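Local coordinates for sigma-54 interaction domain protein (Enterococcus faecalis, PDB 3GDW) that is of unknown function but includes a mannose-family PTS IIA domain within a longer protein that may bind ATP and DNA, at residues Arg89-Glu103 with Leu114-Glu126. Sequence-based numbering, arbitrary orientation. Where two conformers were deposited one is given.
Sequences RTKAITMTSTMIVLE and LEDIYQNIQLSFE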
loop_
_atom_site.group_PDB
_atom_site.type_symbol
_atom_site.label_atom_id
_atom_site.label_comp_id
_atom_site.label_asym_id
_atom_site.label_seq_id
_atom_site.Cartn_x
_atom_site.Cartn_y
_atom_site.Cartn_z
ATOM N N ARG B 89 -15.906 -16.452 9.987
ATOM C CA ARG B 89 -16.293 -15.205 9.302
ATOM C C ARG B 89 -15.045 -14.434 8.884
ATOM O O ARG B 89 -14.159 -14.190 9.701
ATOM C CB ARG B 89 -17.165 -14.324 10.200
ATOM C CG ARG B 89 -18.365 -15.028 10.809
ATOM C CD ARG B 89 -19.264 -14.062 11.603
ATOM N NE ARG B 89 -18.521 -13.191 12.527
ATOM C CZ ARG B 89 -18.452 -11.862 12.426
ATOM N NH1 ARG B 89 -17.754 -11.158 13.310
ATOM N NH2 ARG B 89 -19.083 -11.228 11.445
ATOM N N THR B 90 -14.978 -14.077 7.608
ATOM C CA THR B 90 -13.808 -13.386 7.046
ATOM C C THR B 90 -14.284 -12.205 6.199
ATOM O O THR B 90 -15.308 -12.304 5.518
ATOM C CB THR B 90 -12.940 -14.383 6.226
ATOM O OG1 THR B 90 -12.694 -15.543 7.020
ATOM C CG2 THR B 90 -11.606 -13.790 5.809
ATOM N N LYS B 91 -13.610 -11.062 6.322
ATOM C CA LYS B 91 -13.768 -9.951 5.386
ATOM C C LYS B 91 -12.380 -9.790 4.769
ATOM O O LYS B 91 -11.387 -9.997 5.453
ATOM C CB LYS B 91 -14.204 -8.648 6.095
ATOM C CG LYS B 91 -15.671 -8.649 6.657
ATOM C CD LYS B 91 -16.618 -7.923 5.741
ATOM C CE LYS B 91 -18.082 -8.211 6.073
ATOM N NZ LYS B 91 -18.951 -7.458 5.120
ATOM N N ALA B 92 -12.329 -9.475 3.476
ATOM C CA ALA B 92 -11.075 -9.236 2.759
ATOM C C ALA B 92 -11.066 -7.831 2.130
ATOM O O ALA B 92 -12.057 -7.388 1.557
ATOM C CB ALA B 92 -10.866 -10.298 1.690
ATOM N N ILE B 93 -9.952 -7.127 2.273
ATOM C CA ILE B 93 -9.837 -5.772 1.745
ATOM C C ILE B 93 -8.578 -5.681 0.886
ATOM O O ILE B 93 -7.485 -5.980 1.372
ATOM C CB ILE B 93 -9.788 -4.744 2.916
ATOM C CG1 ILE B 93 -11.164 -4.687 3.594
ATOM C CG2 ILE B 93 -9.331 -3.353 2.434
ATOM C CD1 ILE B 93 -11.208 -3.895 4.883
ATOM N N THR B 94 -8.754 -5.275 -0.378
ATOM C CA THR B 94 -7.655 -5.043 -1.327
ATOM C C THR B 94 -7.071 -3.630 -1.213
ATOM O O THR B 94 -7.614 -2.784 -0.502
ATOM C CB THR B 94 -8.113 -5.218 -2.810
ATOM O OG1 THR B 94 -9.124 -4.256 -3.130
ATOM C CG2 THR B 94 -8.654 -6.589 -3.060
HETATM N N MSE B 95 -5.972 -3.395 -1.941
HETATM C CA MSE B 95 -5.363 -2.062 -2.077
HETATM C C MSE B 95 -4.875 -1.561 -0.716
HETATM O O MSE B 95 -4.874 -0.372 -0.446
HETATM C CB MSE B 95 -6.337 -1.061 -2.752
HETATM C CG MSE B 95 -6.870 -1.498 -4.109
HETATM SE SE MSE B 95 -5.480 -1.608 -5.502
HETATM C CE MSE B 95 -5.962 -3.370 -6.229
ATOM N N THR B 96 -4.497 -2.498 0.149
ATOM C CA THR B 96 -4.097 -2.161 1.514
ATOM C C THR B 96 -2.790 -1.365 1.500
ATOM O O THR B 96 -1.885 -1.676 0.750
ATOM C CB THR B 96 -3.920 -3.418 2.371
ATOM O OG1 THR B 96 -5.146 -4.154 2.401
ATOM C CG2 THR B 96 -3.580 -3.031 3.793
ATOM N N SER B 97 -2.737 -0.293 2.296
ATOM C CA SER B 97 -1.533 0.502 2.470
ATOM C C SER B 97 -1.209 0.553 3.979
ATOM O O SER B 97 -1.963 0.048 4.784
ATOM C CB SER B 97 -1.762 1.916 1.914
ATOM O OG SER B 97 -0.525 2.601 1.790
ATOM N N THR B 98 -0.084 1.167 4.339
ATOM C CA THR B 98 0.403 1.214 5.739
ATOM C C THR B 98 -0.675 1.679 6.719
ATOM O O THR B 98 -0.867 1.072 7.760
ATOM C CB THR B 98 1.632 2.154 5.832
ATOM O OG1 THR B 98 2.491 1.895 4.720
ATOM C CG2 THR B 98 2.417 1.900 7.114
HETATM N N MSE B 99 -1.391 2.745 6.357
HETATM C CA MSE B 99 -2.411 3.342 7.228
HETATM C C MSE B 99 -3.530 2.401 7.541
HETATM O O MSE B 99 -4.045 2.405 8.658
HETATM C CB MSE B 99 -3.008 4.587 6.601
HETATM C CG MSE B 99 -2.036 5.726 6.609
HETATM SE SE MSE B 99 -1.498 6.129 8.463
HETATM C CE MSE B 99 -3.176 5.769 9.484
ATOM N N ILE B 100 -3.900 1.614 6.533
ATOM C CA ILE B 100 -4.965 0.623 6.645
ATOM C C ILE B 100 -4.518 -0.509 7.577
ATOM O O ILE B 100 -5.293 -0.903 8.441
ATOM C CB ILE B 100 -5.370 0.033 5.263
ATOM C CG1 ILE B 100 -5.871 1.131 4.319
ATOM C CG2 ILE B 100 -6.468 -0.991 5.435
ATOM C CD1 ILE B 100 -6.919 2.042 4.971
ATOM N N VAL B 101 -3.289 -1.014 7.419
ATOM C CA VAL B 101 -2.753 -2.004 8.379
ATOM C C VAL B 101 -2.785 -1.392 9.804
ATOM O O VAL B 101 -3.276 -2.013 10.763
ATOM C CB VAL B 101 -1.313 -2.478 8.027
ATOM C CG1 VAL B 101 -0.818 -3.521 9.037
ATOM C CG2 VAL B 101 -1.243 -3.033 6.590
ATOM N N LEU B 102 -2.275 -0.167 9.921
ATOM C CA LEU B 102 -2.250 0.509 11.211
ATOM C C LEU B 102 -3.633 0.590 11.846
ATOM O O LEU B 102 -3.803 0.224 13.001
ATOM C CB LEU B 102 -1.644 1.902 11.073
ATOM C CG LEU B 102 -1.521 2.782 12.325
ATOM C CD1 LEU B 102 -0.733 2.045 13.376
ATOM C CD2 LEU B 102 -0.787 4.046 11.965
ATOM N N GLU B 103 -4.606 1.075 11.085
ATOM C CA GLU B 103 -5.975 1.212 11.583
ATOM C C GLU B 103 -6.622 -0.137 11.923
ATOM O O GLU B 103 -7.321 -0.247 12.930
ATOM C CB GLU B 103 -6.814 2.073 10.610
ATOM C CG GLU B 103 -6.254 3.510 10.557
ATOM C CD GLU B 103 -6.869 4.460 9.542
ATOM O OE1 GLU B 103 -6.913 4.165 8.321
ATOM O OE2 GLU B 103 -7.241 5.565 9.974
ATOM N N LEU B 114 -15.301 -7.118 13.675
ATOM C CA LEU B 114 -14.933 -7.194 12.259
ATOM C C LEU B 114 -15.690 -6.157 11.424
ATOM O O LEU B 114 -15.113 -5.508 10.545
ATOM C CB LEU B 114 -15.223 -8.611 11.723
ATOM C CG LEU B 114 -14.797 -8.980 10.288
ATOM C CD1 LEU B 114 -13.308 -8.680 9.954
ATOM C CD2 LEU B 114 -15.125 -10.440 10.004
ATOM N N GLU B 115 -16.985 -6.020 11.707
ATOM C CA GLU B 115 -17.866 -5.089 11.010
ATOM C C GLU B 115 -17.502 -3.623 11.247
ATOM O O GLU B 115 -17.517 -2.834 10.314
ATOM C CB GLU B 115 -19.343 -5.354 11.386
ATOM C CG GLU B 115 -19.910 -6.646 10.779
ATOM C CD GLU B 115 -19.473 -7.938 11.499
ATOM O OE1 GLU B 115 -19.393 -8.986 10.818
ATOM O OE2 GLU B 115 -19.206 -7.930 12.724
ATOM N N ASP B 116 -17.170 -3.288 12.494
ATOM C CA ASP B 116 -16.776 -1.933 12.893
ATOM C C ASP B 116 -15.443 -1.544 12.248
ATOM O O ASP B 116 -15.272 -0.413 11.780
ATOM C CB ASP B 116 -16.711 -1.857 14.429
ATOM C CG ASP B 116 -16.509 -0.444 14.955
ATOM O OD1 ASP B 116 -16.370 0.496 14.151
ATOM O OD2 ASP B 116 -16.481 -0.274 16.192
ATOM N N ILE B 117 -14.510 -2.498 12.203
ATOM C CA ILE B 117 -13.223 -2.313 11.575
ATOM C C ILE B 117 -13.386 -2.134 10.068
ATOM O O ILE B 117 -12.802 -1.221 9.477
ATOM C CB ILE B 117 -12.238 -3.489 11.853
ATOM C CG1 ILE B 117 -11.902 -3.582 13.354
ATOM C CG2 ILE B 117 -10.957 -3.276 11.010
ATOM C CD1 ILE B 117 -11.203 -4.923 13.777
ATOM N N TYR B 118 -14.199 -2.998 9.460
ATOM C CA TYR B 118 -14.444 -2.961 8.014
ATOM C C TYR B 118 -15.059 -1.621 7.586
ATOM O O TYR B 118 -14.676 -1.062 6.548
ATOM C CB TYR B 118 -15.362 -4.126 7.606
ATOM C CG TYR B 118 -15.509 -4.313 6.089
ATOM C CD1 TYR B 118 -14.591 -5.069 5.378
ATOM C CD2 TYR B 118 -16.592 -3.760 5.388
ATOM C CE1 TYR B 118 -14.707 -5.259 4.002
ATOM C CE2 TYR B 118 -16.719 -3.940 4.003
ATOM C CZ TYR B 118 -15.781 -4.699 3.327
ATOM O OH TYR B 118 -15.875 -4.912 1.976
ATOM N N GLN B 119 -16.006 -1.130 8.380
ATOM C CA GLN B 119 -16.666 0.158 8.108
ATOM C C GLN B 119 -15.687 1.296 8.217
ATOM O O GLN B 119 -15.658 2.145 7.341
ATOM C CB GLN B 119 -17.860 0.440 9.047
ATOM C CG GLN B 119 -18.479 1.859 8.784
ATOM C CD GLN B 119 -19.510 2.296 9.822
ATOM O OE1 GLN B 119 -20.682 1.936 9.730
ATOM N NE2 GLN B 119 -19.085 3.103 10.791
ATOM N N ASN B 120 -14.885 1.327 9.283
ATOM C CA ASN B 120 -13.894 2.410 9.444
ATOM C C ASN B 120 -12.823 2.418 8.351
ATOM O O ASN B 120 -12.349 3.482 7.921
ATOM C CB ASN B 120 -13.276 2.426 10.849
ATOM C CG ASN B 120 -14.211 3.055 11.893
ATOM O OD1 ASN B 120 -14.127 4.252 12.169
ATOM N ND2 ASN B 120 -15.115 2.258 12.457
ATOM N N ILE B 121 -12.454 1.229 7.886
ATOM C CA ILE B 121 -11.518 1.145 6.797
ATOM C C ILE B 121 -12.152 1.637 5.493
ATOM O O ILE B 121 -11.502 2.328 4.699
ATOM C CB ILE B 121 -10.932 -0.274 6.633
ATOM C CG1 ILE B 121 -9.927 -0.577 7.769
ATOM C CG2 ILE B 121 -10.221 -0.376 5.283
ATOM C CD1 ILE B 121 -9.409 -2.034 7.805
ATOM N N GLN B 122 -13.410 1.270 5.260
ATOM C CA GLN B 122 -14.104 1.787 4.095
ATOM C C GLN B 122 -14.141 3.309 4.124
ATOM O O GLN B 122 -13.919 3.936 3.119
ATOM C CB GLN B 122 -15.516 1.212 3.977
ATOM C CG GLN B 122 -16.235 1.774 2.772
ATOM C CD GLN B 122 -17.641 1.204 2.600
ATOM O OE1 GLN B 122 -18.054 0.301 3.320
ATOM N NE2 GLN B 122 -18.351 1.706 1.627
ATOM N N LEU B 123 -14.407 3.913 5.279
ATOM C CA LEU B 123 -14.393 5.376 5.378
ATOM C C LEU B 123 -13.020 5.989 5.069
ATOM O O LEU B 123 -12.941 7.082 4.480
ATOM C CB LEU B 123 -14.891 5.831 6.752
ATOM C CG LEU B 123 -16.400 5.710 6.988
ATOM C CD1 LEU B 123 -16.742 5.698 8.488
ATOM C CD2 LEU B 123 -17.183 6.832 6.247
ATOM N N SER B 124 -11.941 5.300 5.462
ATOM C CA SER B 124 -10.608 5.758 5.149
ATOM C C SER B 124 -10.376 5.743 3.650
ATOM O O SER B 124 -9.855 6.696 3.106
ATOM C CB SER B 124 -9.545 4.895 5.854
ATOM O OG SER B 124 -9.585 5.091 7.266
ATOM N N PHE B 125 -10.756 4.656 2.984
ATOM C CA PHE B 125 -10.636 4.596 1.543
ATOM C C PHE B 125 -11.442 5.740 0.913
ATOM O O PHE B 125 -10.908 6.463 0.070
ATOM C CB PHE B 125 -11.056 3.230 0.993
ATOM C CG PHE B 125 -9.941 2.204 0.993
ATOM C CD1 PHE B 125 -8.974 2.194 -0.012
ATOM C CD2 PHE B 125 -9.851 1.271 1.993
ATOM C CE1 PHE B 125 -7.939 1.245 -0.012
ATOM C CE2 PHE B 125 -8.833 0.318 1.998
ATOM C CZ PHE B 125 -7.877 0.307 0.991
ATOM N N GLU B 126 -12.694 5.928 1.360
ATOM C CA GLU B 126 -13.558 6.993 0.802
ATOM C C GLU B 126 -12.963 8.374 0.964
ATOM O O GLU B 126 -13.038 9.168 0.029
ATOM C CB GLU B 126 -14.979 7.009 1.398
ATOM C CG GLU B 126 -15.642 5.667 1.453
ATOM C CD GLU B 126 -16.589 5.408 0.300
ATOM O OE1 GLU B 126 -16.557 6.180 -0.697
ATOM O OE2 GLU B 126 -17.374 4.435 0.420
HETATM O O HOH W 1 -10.077 5.915 9.662
#
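In this PTS IIA domain, helix 114-126 packs over strand 90-93, the edge strand of the chain's parallel sheet, and runs back against helix 98-103. It lies nearly parallel to the strand, at 15°, and nearly antiparallel to the helix, at 155°. Lys91 lies across the Tyr118 ring. Its chain bends at chi2 (-100°), and Lys91 CD sits over one face of the Tyr118 ring, 3.7 Å from its centroid, as a CH-pi contact. Lys91 NZ lies 4.5 Å from the Tyr118 ring centroid in a cation-pi contact. Lys91 CG also touches Leu114 CG at 3.7 Å. Tyr118 also has partners in the second subunit: its OH hydrogen-bonds Gln132 OE1 of that chain, and Phe133 of that chain meets the ring edge-to-face. Deeper in, Ile93 fills the junction of strand and helices. Its CD1 meets Ile121 CG2 at 3.7 Å, and its CG2 branch reaches Phe125 CE2. Ile100, from the other helix, closes on the same two residues, with CG2 on Ile121 and CG1 on Phe125 CE2. The rim of Phe125 meets backbone oxygen, with CZ 3.4 Å from Met95 O. At one margin Ser124 OG lies 3.0 Å from Glu103 OE1, within hydrogen-bonding range. A water joins Ser124 OG to Glu103 OE2 as well. At the other end Arg89 NH2 forms a salt bridge with Glu115 OE1, the two planar groups nearly coplanar; the modelled separation is doubtfully short. Interlocked apolar side chains thus hold helix 114-126 on the strand and on helix 98-103, while Tyr118, with Lys91 over its ring, is held from both chains.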